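Long-range contacts in EST1E (Clostridium proteoclasticum, PDB 2WTM), which hydrolyses ester bonds as a promiscuous feruloyl esterase of the alpha/beta-hydrolase fold, probably through a serine-histidine-aspartate triad: residues A[4-13]-A[84-92]; A[130-138]-A[200-211]. One frame throughout, in Å; residues are numbered along the deposited sequence.

Contact 1: A[4-13]-A[84-92]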
ATOM      1  N   MET A   4     -15.529  19.079  -6.501  1.00 20.79           N
ATOM      2  CA  MET A   4     -14.704  19.579  -5.441  1.00 20.16           C
ATOM      3  C   MET A   4     -13.367  18.835  -5.539  1.00 17.62           C
ATOM      4  O   MET A   4     -13.317  17.892  -6.321  1.00 16.92           O
ATOM      5  CB  MET A   4     -15.318  19.224  -4.101  1.00 21.77           C
ATOM      6  CG  MET A   4     -15.139  17.716  -3.775  1.00 24.05           C
ATOM      7  SD  MET A   4     -15.970  17.069  -2.337  1.00 29.62           S
ATOM      8  CE  MET A   4     -17.616  17.446  -2.893  1.00 31.51           C
ATOM      9  N   TYR A   5     -12.345  19.343  -4.860  1.00 15.70           N
ATOM     10  CA  TYR A   5     -11.089  18.622  -4.677  0.50 15.08           C
ATOM     11  C   TYR A   5     -10.970  18.159  -3.224  1.00 16.53           C
ATOM     12  O   TYR A   5     -11.149  18.971  -2.278  1.00 17.83           O
ATOM     13  CB  TYR A   5      -9.890  19.488  -5.102  0.50 13.33           C
ATOM     14  CG  TYR A   5      -9.668  19.468  -6.597  0.50 10.01           C
ATOM     15  CD1 TYR A   5      -9.149  18.330  -7.217  0.50  9.81           C
ATOM     16  CD2 TYR A   5     -10.004  20.563  -7.424  0.50 10.72           C
ATOM     17  CE1 TYR A   5      -8.950  18.261  -8.571  0.50 11.11           C
ATOM     18  CE2 TYR A   5      -9.826  20.499  -8.786  0.50 10.76           C
ATOM     19  CZ  TYR A   5      -9.279  19.343  -9.382  0.50  9.96           C
ATOM     20  OH  TYR A   5      -9.084  19.242 -10.735  0.50  9.80           O
ATOM     21  N   ILE A   6     -10.642  16.884  -3.033  1.00 15.25           N
ATOM     22  CA  ILE A   6     -10.324  16.315  -1.743  1.00 15.11           C
ATOM     23  C   ILE A   6      -8.813  16.173  -1.660  1.00 14.59           C
ATOM     24  O   ILE A   6      -8.224  15.483  -2.485  1.00 14.97           O
ATOM     25  CB  ILE A   6     -11.020  14.960  -1.586  1.00 14.19           C
ATOM     26  CG1 ILE A   6     -12.543  15.141  -1.526  1.00 14.40           C
ATOM     27  CG2 ILE A   6     -10.649  14.289  -0.266  1.00 16.18           C
ATOM     28  CD1 ILE A   6     -13.299  13.881  -1.613  1.00 15.85           C
ATOM     29  N   ASP A   7      -8.198  16.841  -0.697  1.00 15.00           N
ATOM     30  CA  ASP A   7      -6.748  16.777  -0.573  0.50 15.57           C
ATOM     31  C   ASP A   7      -6.355  15.423  -0.041  1.00 15.37           C
ATOM     32  O   ASP A   7      -6.981  14.905   0.873  1.00 17.10           O
ATOM     33  CB  ASP A   7      -6.206  17.818   0.381  0.50 15.57           C
ATOM     34  CG  ASP A   7      -6.259  19.223  -0.186  0.50 18.14           C
ATOM     35  OD1 ASP A   7      -5.765  19.453  -1.307  0.50 20.45           O
ATOM     36  OD2 ASP A   7      -6.789  20.100   0.533  0.50 21.72           O
ATOM     37  N   CYS A   8      -5.287  14.897  -0.591  1.00 14.10           N
ATOM     38  CA  CYS A   8      -4.671  13.668  -0.086  1.00 14.10           C
ATOM     39  C   CYS A   8      -3.194  13.942  -0.043  1.00 13.12           C
ATOM     40  O   CYS A   8      -2.507  13.736  -1.013  1.00 12.06           O
ATOM     41  CB  CYS A   8      -5.053  12.496  -1.027  1.00 13.72           C
ATOM     42  SG  CYS A   8      -4.365  10.857  -0.438  1.00 14.42           S
ATOM     43  N   ASP A   9      -2.722  14.508   1.084  1.00 16.58           N
ATOM     44  CA  ASP A   9      -1.367  14.999   1.231  1.00 16.43           C
ATOM     45  C   ASP A   9      -1.047  15.812   0.011  1.00 16.58           C
ATOM     46  O   ASP A   9      -1.793  16.786  -0.259  1.00 16.56           O
ATOM     47  CB  ASP A   9      -0.353  13.876   1.460  1.00 15.43           C
ATOM     48  CG  ASP A   9      -0.574  13.154   2.750  1.00 20.29           C
ATOM     49  OD1 ASP A   9      -1.215  13.651   3.661  1.00 22.01           O
ATOM     50  OD2 ASP A   9      -0.136  12.003   2.815  1.00 23.91           O
ATOM     51  N   GLY A  10      -0.008  15.527  -0.733  1.00 17.05           N
ATOM     52  CA  GLY A  10       0.274  16.447  -1.882  1.00 18.23           C
ATOM     53  C   GLY A  10      -0.598  16.362  -3.129  1.00 17.75           C
ATOM     54  O   GLY A  10      -0.356  17.063  -4.130  1.00 21.57           O
ATOM     55  N   ILE A  11      -1.638  15.544  -3.104  1.00 14.35           N
ATOM     56  CA  ILE A  11      -2.355  15.183  -4.320  1.00 13.97           C
ATOM     57  C   ILE A  11      -3.815  15.613  -4.164  1.00 13.13           C
ATOM     58  O   ILE A  11      -4.517  15.142  -3.275  1.00 14.09           O
ATOM     59  CB  ILE A  11      -2.254  13.653  -4.512  1.00 13.10           C
ATOM     60  CG1 ILE A  11      -0.801  13.237  -4.767  1.00 14.41           C
ATOM     61  CG2 ILE A  11      -3.206  13.077  -5.524  1.00 15.17           C
ATOM     62  CD1 ILE A  11      -0.259  13.633  -6.115  1.00 13.01           C
ATOM     63  N   LYS A  12      -4.292  16.445  -5.077  1.00 14.08           N
ATOM     64  CA  LYS A  12      -5.680  16.778  -5.098  1.00 14.19           C
ATOM     65  C   LYS A  12      -6.496  15.745  -5.901  1.00 12.21           C
ATOM     66  O   LYS A  12      -6.228  15.483  -7.067  1.00 13.00           O
ATOM     67  CB  LYS A  12      -5.824  18.150  -5.774  1.00 15.26           C
ATOM     68  CG  LYS A  12      -5.263  19.267  -4.923  1.00 16.82           C
ATOM     69  CD  LYS A  12      -5.706  20.704  -5.421  1.00 20.15           C
ATOM     70  CE  LYS A  12      -5.395  21.792  -4.377  1.00 26.24           C
ATOM     71  NZ  LYS A  12      -5.979  21.560  -2.987  1.00 29.48           N
ATOM     72  N   LEU A  13      -7.549  15.222  -5.272  1.00 10.76           N
ATOM     73  CA  LEU A  13      -8.471  14.266  -5.888  1.00 11.76           C
ATOM     74  C   LEU A  13      -9.782  14.970  -6.309  1.00 11.67           C
ATOM     75  O   LEU A  13     -10.514  15.520  -5.482  1.00 12.49           O
ATOM     76  CB  LEU A  13      -8.780  13.114  -4.883  1.00 12.14           C
ATOM     77  CG  LEU A  13      -7.539  12.385  -4.333  1.00 10.28           C
ATOM     78  CD1 LEU A  13      -8.073  11.531  -3.258  1.00 11.27           C
ATOM     79  CD2 LEU A  13      -6.870  11.669  -5.425  1.00  9.85           C
ATOM     80  N   THR A  84      -4.826   4.528  -0.580  1.00  8.10           N
ATOM     81  CA  THR A  84      -4.592   5.818   0.183  1.00  8.51           C
ATOM     82  C   THR A  84      -5.667   6.844  -0.146  1.00  9.95           C
ATOM     83  O   THR A  84      -6.257   7.469   0.719  1.00 10.28           O
ATOM     84  CB  THR A  84      -3.142   6.281   0.040  1.00  9.99           C
ATOM     85  OG1 THR A  84      -2.275   5.255   0.610  1.00  9.42           O
ATOM     86  CG2 THR A  84      -2.919   7.580   0.728  1.00 10.18           C
ATOM     87  N   ASN A  85      -5.851   7.001  -1.460  1.00 10.11           N
ATOM     88  CA  ASN A  85      -6.836   7.948  -1.990  1.00  8.39           C
ATOM     89  C   ASN A  85      -8.228   7.639  -1.449  1.00  9.83           C
ATOM     90  O   ASN A  85      -8.983   8.507  -0.979  1.00  9.38           O
ATOM     91  CB  ASN A  85      -6.860   7.971  -3.530  1.00  9.05           C
ATOM     92  CG  ASN A  85      -5.566   8.370  -4.195  1.00  8.87           C
ATOM     93  OD1 ASN A  85      -5.429   8.154  -5.374  1.00  9.86           O
ATOM     94  ND2 ASN A  85      -4.697   9.079  -3.495  1.00  8.53           N
ATOM     95  N   ILE A  86      -8.615   6.395  -1.521  1.00  8.79           N
ATOM     96  CA  ILE A  86      -9.951   6.005  -1.053  1.00  9.23           C
ATOM     97  C   ILE A  86     -10.124   6.195   0.438  1.00  9.69           C
ATOM     98  O   ILE A  86     -11.172   6.663   0.869  1.00  9.87           O
ATOM     99  CB  ILE A  86     -10.287   4.573  -1.477  1.00  8.19           C
ATOM    100  CG1 ILE A  86     -10.322   4.425  -2.979  1.00  6.66           C
ATOM    101  CG2 ILE A  86     -11.603   4.058  -0.831  1.00  9.74           C
ATOM    102  CD1 ILE A  86     -10.299   2.992  -3.561  1.00  8.18           C
ATOM    103  N   LEU A  87      -9.124   5.892   1.262  1.00  8.84           N
ATOM    104  CA  LEU A  87      -9.179   6.202   2.706  1.00  9.37           C
ATOM    105  C   LEU A  87      -9.413   7.703   2.891  1.00 10.90           C
ATOM    106  O   LEU A  87     -10.145   8.102   3.773  1.00 10.98           O
ATOM    107  CB  LEU A  87      -7.881   5.734   3.399  1.00  9.38           C
ATOM    108  CG  LEU A  87      -7.716   4.258   3.493  1.00 13.54           C
ATOM    109  CD1 LEU A  87      -6.395   3.940   4.224  1.00 14.66           C
ATOM    110  CD2 LEU A  87      -8.832   3.440   3.957  1.00 20.79           C
ATOM    111  N   ALA A  88      -8.785   8.531   2.051  1.00 11.11           N
ATOM    112  CA  ALA A  88      -8.979   9.991   2.135  1.00 10.34           C
ATOM    113  C   ALA A  88     -10.405  10.370   1.806  1.00 12.44           C
ATOM    114  O   ALA A  88     -10.992  11.292   2.414  1.00 10.97           O
ATOM    115  CB  ALA A  88      -8.036  10.678   1.265  1.00 11.47           C
ATOM    116  N   VAL A  89     -10.974   9.689   0.833  1.00 10.42           N
ATOM    117  CA  VAL A  89     -12.327  10.039   0.413  1.00 10.58           C
ATOM    118  C   VAL A  89     -13.274   9.555   1.534  1.00 11.92           C
ATOM    119  O   VAL A  89     -14.283  10.248   1.846  1.00 13.34           O
ATOM    120  CB  VAL A  89     -12.658   9.376  -0.946  1.00 10.69           C
ATOM    121  CG1 VAL A  89     -14.148   9.449  -1.263  1.00 11.81           C
ATOM    122  CG2 VAL A  89     -11.828   9.946  -2.069  1.00 11.64           C
ATOM    123  N   VAL A  90     -13.093   8.350   2.077  1.00 11.99           N
ATOM    124  CA  VAL A  90     -13.905   7.905   3.229  1.00 11.30           C
ATOM    125  C   VAL A  90     -13.780   8.878   4.430  1.00 11.31           C
ATOM    126  O   VAL A  90     -14.765   9.280   5.026  1.00 11.77           O
ATOM    127  CB  VAL A  90     -13.490   6.531   3.660  1.00 11.31           C
ATOM    128  CG1 VAL A  90     -14.202   6.108   5.035  1.00 13.07           C
ATOM    129  CG2 VAL A  90     -13.761   5.478   2.633  1.00 12.13           C
ATOM    130  N   ASP A  91     -12.598   9.382   4.675  1.00 11.68           N
ATOM    131  CA  ASP A  91     -12.396  10.311   5.823  1.00 12.40           C
ATOM    132  C   ASP A  91     -13.142  11.616   5.580  1.00 13.41           C
ATOM    133  O   ASP A  91     -13.633  12.244   6.554  1.00 13.05           O
ATOM    134  CB  ASP A  91     -10.897  10.508   6.143  1.00 12.19           C
ATOM    135  CG  ASP A  91     -10.283   9.251   6.780  1.00 13.02           C
ATOM    136  OD1 ASP A  91     -11.059   8.379   7.227  1.00 15.78           O
ATOM    137  OD2 ASP A  91      -9.025   9.214   6.783  1.00 13.92           O
ATOM    138  N   TYR A  92     -13.199  12.038   4.337  1.00 14.25           N
ATOM    139  CA  TYR A  92     -13.930  13.261   3.949  1.00 14.21           C
ATOM    140  C   TYR A  92     -15.424  13.007   4.158  1.00 14.15           C
ATOM    141  O   TYR A  92     -16.149  13.832   4.754  1.00 16.26           O
ATOM    142  CB  TYR A  92     -13.643  13.616   2.488  1.00 14.90           C
ATOM    143  CG  TYR A  92     -14.521  14.730   1.968  1.00 16.83           C
ATOM    144  CD1 TYR A  92     -14.194  16.016   2.250  1.00 21.68           C
ATOM    145  CD2 TYR A  92     -15.650  14.457   1.276  1.00 21.05           C
ATOM    146  CE1 TYR A  92     -15.056  17.075   1.799  1.00 22.63           C
ATOM    147  CE2 TYR A  92     -16.489  15.471   0.825  1.00 21.22           C
ATOM    148  CZ  TYR A  92     -16.179  16.740   1.106  1.00 23.40           C
ATOM    149  OH  TYR A  92     -17.032  17.742   0.640  1.00 28.70           O
TER

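Contact 2: A[130-138]-A[200-211]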
ATOM      1  N   PRO A 130     -18.957  -4.485  -6.138  1.00 10.52           N
ATOM      2  CA  PRO A 130     -17.914  -4.555  -7.158  1.00 11.22           C
ATOM      3  C   PRO A 130     -18.520  -4.882  -8.513  1.00 11.87           C
ATOM      4  O   PRO A 130     -19.036  -5.972  -8.703  1.00 13.14           O
ATOM      5  CB  PRO A 130     -16.994  -5.657  -6.610  1.00 10.46           C
ATOM      6  CG  PRO A 130     -17.428  -5.869  -5.222  1.00 11.34           C
ATOM      7  CD  PRO A 130     -18.918  -5.658  -5.284  1.00 11.55           C
ATOM      8  N   LEU A 131     -18.334  -3.989  -9.465  1.00 11.87           N
ATOM      9  CA  LEU A 131     -18.852  -4.120 -10.828  1.00 11.69           C
ATOM     10  C   LEU A 131     -17.723  -4.665 -11.738  1.00 10.55           C
ATOM     11  O   LEU A 131     -16.702  -3.996 -11.846  1.00 11.61           O
ATOM     12  CB  LEU A 131     -19.370  -2.779 -11.304  1.00 12.45           C
ATOM     13  CG  LEU A 131     -20.482  -2.163 -10.505  1.00 14.45           C
ATOM     14  CD1 LEU A 131     -20.727  -0.694 -10.850  1.00 18.87           C
ATOM     15  CD2 LEU A 131     -21.763  -2.973 -10.530  1.00 15.10           C
ATOM     16  N   SER A 132     -17.859  -5.936 -12.231  1.00 10.81           N
ATOM     17  CA  SER A 132     -16.821  -6.593 -13.030  1.00 11.41           C
ATOM     18  C   SER A 132     -15.437  -6.351 -12.442  1.00 10.38           C
ATOM     19  O   SER A 132     -14.519  -5.861 -13.127  1.00 11.97           O
ATOM     20  CB  SER A 132     -16.923  -6.066 -14.478  1.00 12.45           C
ATOM     21  OG  SER A 132     -18.288  -6.318 -14.968  1.00 13.52           O
ATOM     22  N   PRO A 133     -15.294  -6.718 -11.151  1.00 11.61           N
ATOM     23  CA  PRO A 133     -14.049  -6.350 -10.478  1.00 10.71           C
ATOM     24  C   PRO A 133     -12.836  -7.027 -11.039  1.00 11.17           C
ATOM     25  O   PRO A 133     -12.901  -8.229 -11.361  1.00 12.31           O
ATOM     26  CB  PRO A 133     -14.315  -6.786  -9.055  1.00 11.48           C
ATOM     27  CG  PRO A 133     -15.301  -7.886  -9.156  1.00 11.55           C
ATOM     28  CD  PRO A 133     -16.181  -7.487 -10.247  1.00 11.13           C
ATOM     29  N   ALA A 134     -11.766  -6.297 -11.237  1.00 10.07           N
ATOM     30  CA  ALA A 134     -10.509  -6.880 -11.715  1.00 10.53           C
ATOM     31  C   ALA A 134      -9.768  -7.546 -10.573  1.00 10.39           C
ATOM     32  O   ALA A 134      -8.571  -7.255 -10.352  1.00 10.75           O
ATOM     33  CB  ALA A 134      -9.633  -5.795 -12.373  1.00  9.78           C
ATOM     34  N   ALA A 135     -10.434  -8.468  -9.872  1.00 11.68           N
ATOM     35  CA  ALA A 135      -9.930  -9.008  -8.615  1.00 11.44           C
ATOM     36  C   ALA A 135      -8.754  -9.966  -8.796  1.00 12.00           C
ATOM     37  O   ALA A 135      -8.068 -10.309  -7.812  1.00 12.57           O
ATOM     38  CB  ALA A 135     -11.026  -9.728  -7.906  1.00 13.31           C
ATOM     39  N   MET A 136      -8.522 -10.412 -10.022  1.00 11.60           N
ATOM     40  CA  MET A 136      -7.345 -11.295 -10.288  1.00 12.81           C
ATOM     41  C   MET A 136      -6.063 -10.495 -10.559  1.00 12.04           C
ATOM     42  O   MET A 136      -4.996 -11.115 -10.745  1.00 11.09           O
ATOM     43  CB  MET A 136      -7.625 -12.277 -11.452  1.00 13.02           C
ATOM     44  CG  MET A 136      -8.818 -13.162 -11.280  1.00 19.01           C
ATOM     45  SD  MET A 136      -8.575 -14.221  -9.893  1.00 24.85           S
ATOM     46  CE  MET A 136      -7.149 -15.114 -10.469  1.00 27.05           C
ATOM     47  N   ILE A 137      -6.087  -9.146 -10.595  1.00 10.63           N
ATOM     48  CA  ILE A 137      -4.845  -8.424 -10.930  1.00 10.13           C
ATOM     49  C   ILE A 137      -3.664  -8.910 -10.071  1.00 10.12           C
ATOM     50  O   ILE A 137      -2.597  -9.127 -10.608  1.00 12.07           O
ATOM     51  CB  ILE A 137      -5.051  -6.893 -10.922  1.00  9.94           C
ATOM     52  CG1 ILE A 137      -5.712  -6.491 -12.262  1.00 11.60           C
ATOM     53  CG2 ILE A 137      -3.716  -6.186 -10.705  1.00 11.56           C
ATOM     54  CD1 ILE A 137      -6.102  -5.066 -12.325  1.00 12.89           C
ATOM     55  N   PRO A 138      -3.818  -8.992  -8.724  1.00 10.22           N
ATOM     56  CA  PRO A 138      -2.600  -9.395  -7.908  1.00 10.81           C
ATOM     57  C   PRO A 138      -2.124 -10.786  -8.216  1.00 10.03           C
ATOM     58  O   PRO A 138      -0.884 -10.935  -8.393  1.00  9.51           O
ATOM     59  CB  PRO A 138      -3.038  -9.166  -6.455  1.00 10.04           C
ATOM     60  CG  PRO A 138      -4.178  -8.091  -6.631  1.00 10.25           C
ATOM     61  CD  PRO A 138      -4.926  -8.500  -7.875  1.00 10.53           C
ATOM     62  N   ASP A 200     -17.185 -10.870 -20.841  1.00 17.75           N
ATOM     63  CA  ASP A 200     -16.231  -9.831 -20.495  1.00 18.24           C
ATOM     64  C   ASP A 200     -14.881 -10.209 -21.081  1.00 17.90           C
ATOM     65  O   ASP A 200     -14.319 -11.231 -20.757  1.00 19.75           O
ATOM     66  CB  ASP A 200     -16.173  -9.656 -18.960  1.00 16.64           C
ATOM     67  CG  ASP A 200     -15.360  -8.448 -18.493  1.00 16.81           C
ATOM     68  OD1 ASP A 200     -14.286  -8.160 -19.024  1.00 14.37           O
ATOM     69  OD2 ASP A 200     -15.835  -7.787 -17.551  1.00 16.83           O
ATOM     70  N   GLU A 201     -14.410  -9.359 -21.972  1.00 19.35           N
ATOM     71  CA  GLU A 201     -13.186  -9.555 -22.724  1.00 20.56           C
ATOM     72  C   GLU A 201     -11.944  -9.122 -21.957  1.00 22.12           C
ATOM     73  O   GLU A 201     -10.830  -9.228 -22.474  1.00 23.42           O
ATOM     74  CB  GLU A 201     -13.290  -8.689 -24.019  1.00 22.68           C
ATOM     75  CG  GLU A 201     -13.286  -7.066 -23.883  1.00 24.17           C
ATOM     76  CD  GLU A 201     -14.610  -6.398 -23.431  1.00 24.43           C
ATOM     77  OE1 GLU A 201     -15.502  -7.069 -22.899  1.00 17.22           O
ATOM     78  OE2 GLU A 201     -14.712  -5.155 -23.561  1.00 29.99           O
ATOM     79  N   ALA A 202     -12.147  -8.498 -20.804  1.00 20.42           N
ATOM     80  CA  ALA A 202     -11.053  -7.788 -20.131  1.00 20.94           C
ATOM     81  C   ALA A 202     -10.666  -8.485 -18.868  1.00 20.16           C
ATOM     82  O   ALA A 202      -9.472  -8.586 -18.568  1.00 22.04           O
ATOM     83  CB  ALA A 202     -11.469  -6.363 -19.849  1.00 21.40           C
ATOM     84  N   VAL A 203     -11.653  -8.904 -18.092  1.00 20.05           N
ATOM     85  CA  VAL A 203     -11.422  -9.625 -16.826  1.00 21.02           C
ATOM     86  C   VAL A 203     -12.368 -10.797 -16.743  1.00 20.50           C
ATOM     87  O   VAL A 203     -13.587 -10.663 -17.007  1.00 19.97           O
ATOM     88  CB  VAL A 203     -11.505  -8.586 -15.593  1.00 20.56           C
ATOM     89  CG1 VAL A 203     -10.575  -7.409 -15.846  1.00 19.34           C
ATOM     90  CG2 VAL A 203     -12.871  -8.065 -15.392  1.00 22.07           C
ATOM     91  N   PRO A 204     -11.842 -11.986 -16.396  1.00 20.39           N
ATOM     92  CA  PRO A 204     -12.600 -13.201 -16.520  1.00 21.52           C
ATOM     93  C   PRO A 204     -13.785 -13.302 -15.587  1.00 20.63           C
ATOM     94  O   PRO A 204     -13.637 -13.141 -14.367  1.00 20.77           O
ATOM     95  CB  PRO A 204     -11.552 -14.289 -16.150  1.00 21.54           C
ATOM     96  CG  PRO A 204     -10.618 -13.595 -15.274  1.00 22.54           C
ATOM     97  CD  PRO A 204     -10.474 -12.264 -15.911  1.00 21.89           C
ATOM     98  N   TYR A 205     -14.964 -13.527 -16.186  1.00 21.51           N
ATOM     99  CA  TYR A 205     -16.215 -13.777 -15.451  1.00 21.09           C
ATOM    100  C   TYR A 205     -16.090 -14.794 -14.312  1.00 21.90           C
ATOM    101  O   TYR A 205     -16.652 -14.589 -13.239  1.00 20.92           O
ATOM    102  CB  TYR A 205     -17.316 -14.233 -16.457  1.00 22.57           C
ATOM    103  CG  TYR A 205     -18.596 -14.746 -15.840  1.00 21.24           C
ATOM    104  CD1 TYR A 205     -19.496 -13.868 -15.242  1.00 19.66           C
ATOM    105  CD2 TYR A 205     -18.940 -16.106 -15.865  1.00 23.06           C
ATOM    106  CE1 TYR A 205     -20.613 -14.318 -14.662  1.00 20.13           C
ATOM    107  CE2 TYR A 205     -20.080 -16.580 -15.281  1.00 22.17           C
ATOM    108  CZ  TYR A 205     -20.926 -15.707 -14.694  1.00 21.42           C
ATOM    109  OH  TYR A 205     -22.065 -16.193 -14.113  1.00 23.60           O
ATOM    110  N   GLU A 206     -15.376 -15.901 -14.541  1.00 21.23           N
ATOM    111  CA  GLU A 206     -15.352 -17.005 -13.610  1.00 20.76           C
ATOM    112  C   GLU A 206     -14.661 -16.625 -12.309  1.00 19.53           C
ATOM    113  O   GLU A 206     -14.927 -17.209 -11.246  1.00 19.63           O
ATOM    114  CB  GLU A 206     -14.698 -18.259 -14.247  1.00 20.33           C
ATOM    115  CG  GLU A 206     -14.646 -19.497 -13.325  1.00 25.93           C
ATOM    116  CD  GLU A 206     -16.030 -19.986 -12.884  1.00 31.31           C
ATOM    117  OE1 GLU A 206     -17.024 -19.618 -13.543  1.00 37.39           O
ATOM    118  OE2 GLU A 206     -16.126 -20.765 -11.889  1.00 37.54           O
ATOM    119  N   ALA A 207     -13.768 -15.635 -12.353  1.00 18.31           N
ATOM    120  CA  ALA A 207     -13.189 -15.192 -11.090  1.00 17.77           C
ATOM    121  C   ALA A 207     -14.228 -14.558 -10.179  1.00 16.73           C
ATOM    122  O   ALA A 207     -14.232 -14.733  -8.963  1.00 15.44           O
ATOM    123  CB  ALA A 207     -12.006 -14.266 -11.326  1.00 18.19           C
ATOM    124  N   SER A 208     -15.177 -13.852 -10.762  1.00 16.87           N
ATOM    125  CA  SER A 208     -16.259 -13.308  -9.968  1.00 15.70           C
ATOM    126  C   SER A 208     -17.211 -14.364  -9.434  1.00 14.46           C
ATOM    127  O   SER A 208     -17.758 -14.231  -8.359  1.00 14.72           O
ATOM    128  CB  SER A 208     -17.075 -12.300 -10.774  1.00 14.86           C
ATOM    129  OG  SER A 208     -16.431 -11.035 -10.853  1.00 15.43           O
ATOM    130  N   VAL A 209     -17.472 -15.400 -10.232  1.00 15.57           N
ATOM    131  CA  VAL A 209     -18.162 -16.569  -9.695  1.00 16.46           C
ATOM    132  C   VAL A 209     -17.441 -17.098  -8.459  1.00 16.25           C
ATOM    133  O   VAL A 209     -18.073 -17.313  -7.429  1.00 17.72           O
ATOM    134  CB  VAL A 209     -18.325 -17.704 -10.759  1.00 16.64           C
ATOM    135  CG1 VAL A 209     -19.022 -18.917 -10.157  1.00 19.14           C
ATOM    136  CG2 VAL A 209     -19.055 -17.169 -12.003  1.00 17.57           C
ATOM    137  N   ALA A 210     -16.108 -17.279  -8.541  1.00 15.87           N
ATOM    138  CA  ALA A 210     -15.348 -17.807  -7.427  1.00 16.73           C
ATOM    139  C   ALA A 210     -15.379 -16.884  -6.209  1.00 16.61           C
ATOM    140  O   ALA A 210     -15.671 -17.306  -5.064  1.00 17.69           O
ATOM    141  CB  ALA A 210     -13.914 -18.044  -7.869  1.00 18.66           C
ATOM    142  N   PHE A 211     -15.067 -15.589  -6.415  1.00 17.81           N
ATOM    143  CA  PHE A 211     -15.096 -14.664  -5.287  1.00 15.65           C
ATOM    144  C   PHE A 211     -16.495 -14.562  -4.651  1.00 14.87           C
ATOM    145  O   PHE A 211     -16.632 -14.477  -3.450  1.00 14.08           O
ATOM    146  CB  PHE A 211     -14.497 -13.269  -5.616  1.00 16.17           C
ATOM    147  CG  PHE A 211     -13.001 -13.294  -5.729  1.00 15.47           C
ATOM    148  CD1 PHE A 211     -12.232 -13.568  -4.629  1.00 16.61           C
ATOM    149  CD2 PHE A 211     -12.386 -13.028  -6.949  1.00 17.96           C
ATOM    150  CE1 PHE A 211     -10.805 -13.577  -4.752  1.00 16.81           C
ATOM    151  CE2 PHE A 211     -10.994 -13.071  -7.096  1.00 16.43           C
ATOM    152  CZ  PHE A 211     -10.216 -13.341  -5.996  1.00 17.35           C
TER
HETATM  153  O   HOH W   1     -18.527  -7.286 -17.481  1.00 14.48           O
HETATM  154  O   HOH W   2     -13.571 -10.814 -10.772  1.00 15.57           O
HETATM  155  O   HOH W   3     -12.005 -11.035 -13.094  1.00 21.36           O

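Contact 1: A[4-13]-A[84-92]
The hairpin at the edge of the central sheet, strands 3-8 and 11-18, lies against helix 79-93, and the side chains of Met4, Ile6, Cys8 and Leu13 make the contact. Tyr92 receives two of them. Ile6 CG1 lies over one face of the Tyr92 ring, offset toward the rim, and Ile6 CD1 makes an off-centre CH-pi contact, 3.8 Å from Tyr92 CD2. Met4 reaches the phenol end in an oblique Met-aromatic contact, with Met4 SD 4.1 Å from the ring centroid and 3.2 Å from Tyr92 OH. A bend in the methionine chain (chi3 61°) carries its CE near the same hydroxyl. The type II' turn from Cys8 to Ile11 joins the two strands, which are the first of this alpha/beta-hydrolase sheet. At the turn end, chi1 -178° sets Cys8 SG anti to the backbone N and brings it against Thr84, Asn85 and Ala88. Cys8 SG accepts a weak hydrogen bond from Asn85 ND2 at 3.6 Å and packs on Ala88 CB. Asn85 OD1 accepts from Tyr65 N, which would orient the amide with ND2 toward the sulfur. Leu13 CD2 lies 3.8 Å from Asn85 CG. Its other methyl, Leu13 CD1, meets Val89 CG2 at 4.2 Å.

Contact 2: A[130-138]-A[200-211]
The probable acid loop of the Ser108-His228-Asp200 triad packs here against the loop after strand 125-131. Water 1 joins the two loops: it accepts from Ser132 OG at 2.7 Å and donates to Asp200 OD2 at 2.7 Å. Asp200 OD2 also bonds His228 ND1, and Ser132 OG bonds Tyr230 OH. The other carboxylate oxygen, Asp200 OD1, accepts from Ala202 N, which closes an Asx turn, and from Val203 N, which extends it to an Asx motif. Ala202 N meets it nearly along the C-O axis, and Val203 N comes from above the carboxylate plane, with an N-H...O angle of 172°. The two N-H groups restrain the rotation of the carboxylate. Val203 spreads its methyls over the facing loop: Val203 CG1 is 3.9 Å from Ala134 CB, and Val203 CG2 is 3.6 Å from Ser132 O. Water 2 bridges Pro133 O and Ser208 OG, a hydroxyl also bonded to His196. Further along, Met136 is bent at chi2 and chi3 (-63° and -62°). Met136 CG presses on Ala207 CB at 3.4 Å, a tight fit, and Met136 SD lies 3.9 Å from Phe211 CE2 in an oblique Met-aromatic contact. Ala135 CB approaches the same ring carbon, Phe211 CE2, at 3.4 Å. Beyond these segments, helix 109-120 packs on Pro133 and Ala135 through Met115, helix 181-187 packs on Phe211, and strand 192-197 runs beside strand 125-131.

In the fold
Both contacts reach the same eight-stranded sheet, on opposite sides of the chain's centre, with their own centres about 27 Å apart. Contact 1 joins the antiparallel edge hairpin to a helix. It is partly buried, mostly apolar, and its one direct polar link is a weak bond to sulfur. It also borders the second subunit, where Asp9 makes a salt bridge to Lys81 of that subunit. Contact 2 is buried and meets no other chain. It joins loops at the ends of parallel strands and the first turns of helix 205-214, and bound waters carry its polar links. Contact 2 holds the probable acid of the triad, Asp200. Each contact includes a methionine sulfur beside an aromatic ring.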